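Side-chain contacts in protein translation elongation factor 1A (Methanosarcina mazei, PDB 3WND), which binds cysteinyl-tRNA(Cys) in its GTP-bound form and probably acts as a translation elongation factor related to SelB and EF-Tu: residues Cys103-Asp108 with Thr288-Thr293; Arg351-Asn356 with Gln361-Tyr366. All blocks are in the same frame, centred on the assembly; numbering follows the deposited sequence.

Interaction 1 and interaction 2 are neighbours in space, their centres about 7 Å apart, and both segments of interaction 1 precede those of interaction 2 in the chain. Interaction 1 sets helix 98-109, which packs on the nucleotide-binding sheet, against the end of strand 282-289. Interaction 2 is the beta hairpin of strands 352-355 and 363-369. Strands 282-289 and 363-369 are adjacent in the C-terminal antiparallel sheet, joined by S290 N to A364 O and T288 N to Y366 O. Helix 98-109 also touches the hairpin, since A106 packs on F363 and E102 pairs with R362. Together they illustrate how a GTP-binding domain meets the C-terminal beta domain, interaction 1 across the junction and interaction 2 just behind it.

Interaction 1 (Cys103-Asp108 with Thr288-Thr293)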
loop_
_atom_site.group_PDB
_atom_site.type_symbol
_atom_site.label_atom_id
_atom_site.label_comp_id
_atom_site.label_asym_id
_atom_site.label_seq_id
_atom_site.Cartn_x
_atom_site.Cartn_y
_atom_site.Cartn_z
ATOM N N CYS A 103 -5.295 4.402 -11.353
ATOM C CA CYS A 103 -4.062 4.206 -10.487
ATOM C C CYS A 103 -3.320 5.509 -10.199
ATOM O O CYS A 103 -2.843 5.726 -9.088
ATOM C CB CYS A 103 -3.047 3.254 -11.197
ATOM S SG CYS A 103 -3.612 1.531 -11.084
ATOM N N ILE A 104 -3.131 6.354 -11.258
ATOM C CA ILE A 104 -2.527 7.657 -11.053
ATOM C C ILE A 104 -3.311 8.481 -10.060
ATOM O O ILE A 104 -2.744 9.056 -9.159
ATOM C CB ILE A 104 -2.432 8.407 -12.408
ATOM C CG1 ILE A 104 -1.362 7.678 -13.252
ATOM C CG2 ILE A 104 -2.086 9.909 -12.220
ATOM C CD1 ILE A 104 -1.301 8.203 -14.694
ATOM N N ILE A 105 -4.656 8.498 -10.177
ATOM C CA ILE A 105 -5.476 9.252 -9.265
ATOM C C ILE A 105 -5.340 8.689 -7.838
ATOM O O ILE A 105 -5.198 9.477 -6.866
ATOM C CB ILE A 105 -6.928 9.230 -9.756
ATOM C CG1 ILE A 105 -7.059 10.244 -10.904
ATOM C CG2 ILE A 105 -7.838 9.642 -8.595
ATOM C CD1 ILE A 105 -8.305 10.026 -11.722
ATOM N N ALA A 106 -5.324 7.375 -7.725
ATOM C CA ALA A 106 -5.177 6.765 -6.378
ATOM C C ALA A 106 -3.861 7.117 -5.734
ATOM O O ALA A 106 -3.825 7.479 -4.549
ATOM C CB ALA A 106 -5.313 5.254 -6.413
ATOM N N LEU A 107 -2.749 6.989 -6.508
ATOM C CA LEU A 107 -1.449 7.304 -5.924
ATOM C C LEU A 107 -1.449 8.745 -5.470
ATOM O O LEU A 107 -0.852 9.080 -4.405
ATOM C CB LEU A 107 -0.383 7.096 -7.005
ATOM C CG LEU A 107 -0.093 5.607 -7.353
ATOM C CD1 LEU A 107 0.739 5.521 -8.673
ATOM C CD2 LEU A 107 0.643 4.902 -6.174
ATOM N N ASP A 108 -2.055 9.626 -6.280
ATOM C CA ASP A 108 -2.001 11.061 -5.951
ATOM C C ASP A 108 -2.887 11.399 -4.754
ATOM O O ASP A 108 -2.460 12.150 -3.869
ATOM C CB ASP A 108 -2.351 11.880 -7.227
ATOM C CG ASP A 108 -2.235 13.329 -7.000
ATOM O OD1 ASP A 108 -1.114 13.869 -6.799
ATOM O OD2 ASP A 108 -3.296 13.953 -7.170
ATOM N N THR A 288 -10.825 16.005 0.888
ATOM C CA THR A 288 -10.513 16.724 -0.298
ATOM C C THR A 288 -11.025 15.780 -1.384
ATOM O O THR A 288 -10.551 14.619 -1.493
ATOM C CB THR A 288 -8.995 16.916 -0.447
ATOM O OG1 THR A 288 -8.532 17.828 0.540
ATOM C CG2 THR A 288 -8.750 17.566 -1.738
ATOM N N VAL A 289 -12.004 16.260 -2.149
ATOM C CA VAL A 289 -12.658 15.471 -3.217
ATOM C C VAL A 289 -11.975 15.598 -4.574
ATOM O O VAL A 289 -11.593 16.668 -5.003
ATOM C CB VAL A 289 -14.142 15.956 -3.347
ATOM C CG1 VAL A 289 -14.932 15.125 -4.389
ATOM C CG2 VAL A 289 -14.873 15.979 -1.958
ATOM N N SER A 290 -11.720 14.428 -5.168
ATOM C CA SER A 290 -11.096 14.361 -6.500
ATOM C C SER A 290 -11.883 15.256 -7.488
ATOM O O SER A 290 -13.141 15.303 -7.473
ATOM C CB SER A 290 -11.284 12.976 -6.998
ATOM O OG SER A 290 -10.688 12.791 -8.296
ATOM N N LYS A 291 -11.138 15.824 -8.440
ATOM C CA LYS A 291 -11.836 16.502 -9.537
ATOM C C LYS A 291 -12.514 15.467 -10.453
ATOM O O LYS A 291 -13.366 15.825 -11.283
ATOM C CB LYS A 291 -10.810 17.245 -10.388
ATOM C CG LYS A 291 -10.316 18.467 -9.680
ATOM C CD LYS A 291 -9.235 19.134 -10.485
ATOM C CE LYS A 291 -8.555 20.084 -9.531
ATOM N NZ LYS A 291 -7.527 20.798 -10.315
ATOM N N PHE A 292 -12.107 14.187 -10.378
ATOM C CA PHE A 292 -12.559 13.194 -11.322
ATOM C C PHE A 292 -13.565 12.200 -10.726
ATOM O O PHE A 292 -13.467 11.001 -10.929
ATOM C CB PHE A 292 -11.337 12.511 -11.955
ATOM C CG PHE A 292 -10.559 13.481 -12.837
ATOM C CD1 PHE A 292 -11.035 13.728 -14.129
ATOM C CD2 PHE A 292 -9.525 14.228 -12.329
ATOM C CE1 PHE A 292 -10.416 14.715 -14.903
ATOM C CE2 PHE A 292 -8.922 15.179 -13.094
ATOM C CZ PHE A 292 -9.333 15.430 -14.360
ATOM N N THR A 293 -14.516 12.731 -9.991
ATOM C CA THR A 293 -15.568 11.932 -9.429
ATOM C C THR A 293 -16.920 12.687 -9.527
ATOM O O THR A 293 -16.975 13.776 -10.089
ATOM C CB THR A 293 -15.239 11.505 -7.955
ATOM O OG1 THR A 293 -16.148 10.462 -7.548
ATOM C CG2 THR A 293 -15.365 12.680 -6.982
#
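The phenyl group of F292 is met obliquely by I105, whose CD1 methyl reaches the root of the ring more closely than the ring itself: CD1 lies 3.9 Å from F292 CB and 4.3 Å from F292 CG. The two side chains cross at about a right angle, and it is the CD1 methyl that comes nearest F292. The segment 288-293 contains an ST turn, the S290 hydroxyl accepting a hydrogen bond from the backbone N of F292, directly after strand 282-289 ends. This is a small interdomain junction of the kind expected in an EF-Tu-like factor, where a helix of the nucleotide-binding domain meets a loop at the rim of the C-terminal beta domain.

I105 stands on helix 98-109, and its CA is 8.1 Å from the CA of S290, the nearest such pair between the two segments. Its ethyl branch, CG1 beside the backbone N (chi1 -78°) and CD1 then extended, carries the methyl out to F292, while CG2 lies nearest S290 OG. The contact buries just 94 Å² in all. Between these two segments the helix contributes van der Waals contact, while the hydrogen bonds lie within and around the turn. F292 O receives the side-chain NE2 of Q361, a residue that I105 also touches, and S290 is bonded through its backbone to A364 of strand 363-369. F292 is largely exposed, and a citrate, probably from the crystallisation liquor, lies about 4 Å from the I105 side chain.

The serine hydroxyl is committed to the turn and only loosely touched by the helix. Its OG, anti to its own backbone N (chi1 -179°), accepts from F292 N at 2.9 Å with an N-H...O angle of 158°, whereas I105 CG2 stays 4.3 Å from S290 OG.

Interaction 2 (Arg351-Asn356 with Gln361-Tyr366); sequences RFLLAN and QRFAAY
L354 and A365 pair across an antiparallel hairpin whose tight centre is a classic beta bulge. L354 N bonds to A365 O almost straight, at 2.8 Å and 176°, while L354 O takes two donors, A364 N at 2.8 Å and A365 N at a longer 3.2 Å. Both A364 and A365 thereby face one leucine, and the register slips by one before N356 N closes on R362 O. Beside the bulge L353 CD1 packs 4.0 Å from F363 CE1, on the buried face these residues share with A355 and under helices 74-83 and 98-109.

The R351 end is looser and partly exposed. There the arginine, bent at chi3, lays NH1 3.6 Å above the centre of the Y366 ring, a cation-pi contact with the two planes 47° apart. NH1 also bonds to L109 O. An alanine in place of Y366 would keep CB against L353 CD2 but would probably leave R351 NH1 without the ring it lies over.

The chemistry is thus divided: backbone bonds fix the strands through the bulge, whereas the charge at the edge, shared between a pi face and a helix-end carbonyl, ties the hairpin to the end of helix 98-109.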
loop_
_atom_site.group_PDB
_atom_site.type_symbol
_atom_site.label_atom_id
_atom_site.label_comp_id
_atom_site.label_asym_id
_atom_site.label_seq_id
_atom_site.Cartn_x
_atom_site.Cartn_y
_atom_site.Cartn_z
ATOM N N ARG A 351 -4.299 8.071 6.709
ATOM C CA ARG A 351 -5.065 8.696 5.622
ATOM C C ARG A 351 -6.243 7.752 5.269
ATOM O O ARG A 351 -6.074 6.525 5.098
ATOM C CB ARG A 351 -4.190 9.007 4.379
ATOM C CG ARG A 351 -4.967 9.689 3.302
ATOM C CD ARG A 351 -4.126 9.859 2.033
ATOM N NE ARG A 351 -2.952 10.624 2.362
ATOM C CZ ARG A 351 -2.594 11.830 1.909
ATOM N NH1 ARG A 351 -3.238 12.452 0.954
ATOM N NH2 ARG A 351 -1.501 12.398 2.421
ATOM N N PHE A 352 -7.428 8.337 5.175
ATOM C CA PHE A 352 -8.617 7.574 4.713
ATOM C C PHE A 352 -8.766 7.875 3.189
ATOM O O PHE A 352 -8.575 8.980 2.726
ATOM C CB PHE A 352 -9.877 8.132 5.365
ATOM C CG PHE A 352 -10.055 7.722 6.823
ATOM C CD1 PHE A 352 -11.014 6.785 7.165
ATOM C CD2 PHE A 352 -9.292 8.333 7.844
ATOM C CE1 PHE A 352 -11.238 6.452 8.509
ATOM C CE2 PHE A 352 -9.447 7.937 9.167
ATOM C CZ PHE A 352 -10.479 7.030 9.513
ATOM N N LEU A 353 -9.157 6.856 2.448
ATOM C CA LEU A 353 -9.568 7.025 1.060
ATOM C C LEU A 353 -11.050 6.642 0.950
ATOM O O LEU A 353 -11.522 5.729 1.630
ATOM C CB LEU A 353 -8.855 6.073 0.158
ATOM C CG LEU A 353 -7.432 6.362 -0.151
ATOM C CD1 LEU A 353 -6.926 5.349 -1.258
ATOM C CD2 LEU A 353 -7.124 7.816 -0.545
ATOM N N LEU A 354 -11.797 7.397 0.148
ATOM C CA LEU A 354 -13.203 7.051 -0.100
ATOM C C LEU A 354 -13.373 6.775 -1.586
ATOM O O LEU A 354 -12.813 7.493 -2.426
ATOM C CB LEU A 354 -14.057 8.297 0.202
ATOM C CG LEU A 354 -13.949 8.709 1.699
ATOM C CD1 LEU A 354 -14.720 10.005 1.973
ATOM C CD2 LEU A 354 -14.417 7.584 2.642
ATOM N N ALA A 355 -14.186 5.765 -1.858
ATOM C CA ALA A 355 -14.410 5.323 -3.236
ATOM C C ALA A 355 -15.896 5.176 -3.490
ATOM O O ALA A 355 -16.689 5.026 -2.529
ATOM C CB ALA A 355 -13.649 4.004 -3.529
ATOM N N ASN A 356 -16.263 5.183 -4.786
ATOM C CA ASN A 356 -17.597 4.775 -5.229
ATOM C C ASN A 356 -17.416 3.638 -6.189
ATOM O O ASN A 356 -16.894 3.808 -7.268
ATOM C CB ASN A 356 -18.380 5.967 -5.880
ATOM C CG ASN A 356 -19.782 5.567 -6.315
ATOM O OD1 ASN A 356 -20.071 4.372 -6.555
ATOM N ND2 ASN A 356 -20.633 6.538 -6.520
ATOM N N GLN A 361 -13.953 5.465 -12.777
ATOM C CA GLN A 361 -12.782 5.900 -11.978
ATOM C C GLN A 361 -13.461 5.925 -10.554
ATOM O O GLN A 361 -14.282 6.753 -10.277
ATOM C CB GLN A 361 -12.328 7.282 -12.453
ATOM C CG GLN A 361 -10.960 7.735 -11.887
ATOM C CD GLN A 361 -10.968 7.899 -10.383
ATOM O OE1 GLN A 361 -10.490 6.980 -9.645
ATOM N NE2 GLN A 361 -11.533 9.029 -9.905
ATOM N N ARG A 362 -13.007 5.023 -9.692
ATOM C CA ARG A 362 -13.755 4.757 -8.462
ATOM C C ARG A 362 -13.299 5.575 -7.258
ATOM O O ARG A 362 -13.923 5.530 -6.227
ATOM C CB ARG A 362 -13.692 3.265 -8.133
ATOM C CG ARG A 362 -14.383 2.464 -9.202
ATOM C CD ARG A 362 -14.105 0.964 -9.161
ATOM N NE ARG A 362 -12.792 0.692 -9.760
ATOM C CZ ARG A 362 -12.288 -0.526 -9.914
ATOM N NH1 ARG A 362 -12.955 -1.659 -9.508
ATOM N NH2 ARG A 362 -11.080 -0.628 -10.457
ATOM N N PHE A 363 -12.148 6.216 -7.338
ATOM C CA PHE A 363 -11.638 6.975 -6.171
ATOM C C PHE A 363 -12.230 8.346 -6.127
ATOM O O PHE A 363 -12.207 9.092 -7.110
ATOM C CB PHE A 363 -10.110 7.045 -6.169
ATOM C CG PHE A 363 -9.487 5.709 -5.867
ATOM C CD1 PHE A 363 -9.501 5.185 -4.542
ATOM C CD2 PHE A 363 -9.017 4.894 -6.901
ATOM C CE1 PHE A 363 -8.963 3.859 -4.318
ATOM C CE2 PHE A 363 -8.522 3.599 -6.674
ATOM C CZ PHE A 363 -8.452 3.098 -5.366
ATOM N N ALA A 364 -12.802 8.654 -4.965
ATOM C CA ALA A 364 -13.561 9.869 -4.796
ATOM C C ALA A 364 -12.873 10.958 -3.997
ATOM O O ALA A 364 -13.111 12.136 -4.245
ATOM C CB ALA A 364 -14.933 9.524 -4.157
ATOM N N ALA A 365 -12.105 10.574 -2.998
ATOM C CA ALA A 365 -11.653 11.566 -2.021
ATOM C C ALA A 365 -10.633 10.935 -1.121
ATOM O O ALA A 365 -10.617 9.697 -0.979
ATOM C CB ALA A 365 -12.808 12.093 -1.137
ATOM N N TYR A 366 -9.773 11.819 -0.541
ATOM C CA TYR A 366 -9.053 11.368 0.687
ATOM C C TYR A 366 -9.511 12.234 1.833
ATOM O O TYR A 366 -10.085 13.327 1.634
ATOM C CB TYR A 366 -7.527 11.468 0.527
ATOM C CG TYR A 366 -6.915 12.860 0.483
ATOM C CD1 TYR A 366 -6.654 13.580 1.688
ATOM C CD2 TYR A 366 -6.638 13.471 -0.703
ATOM C CE1 TYR A 366 -6.074 14.870 1.644
ATOM C CE2 TYR A 366 -6.052 14.744 -0.752
ATOM C CZ TYR A 366 -5.831 15.434 0.445
ATOM O OH TYR A 366 -5.235 16.652 0.394
#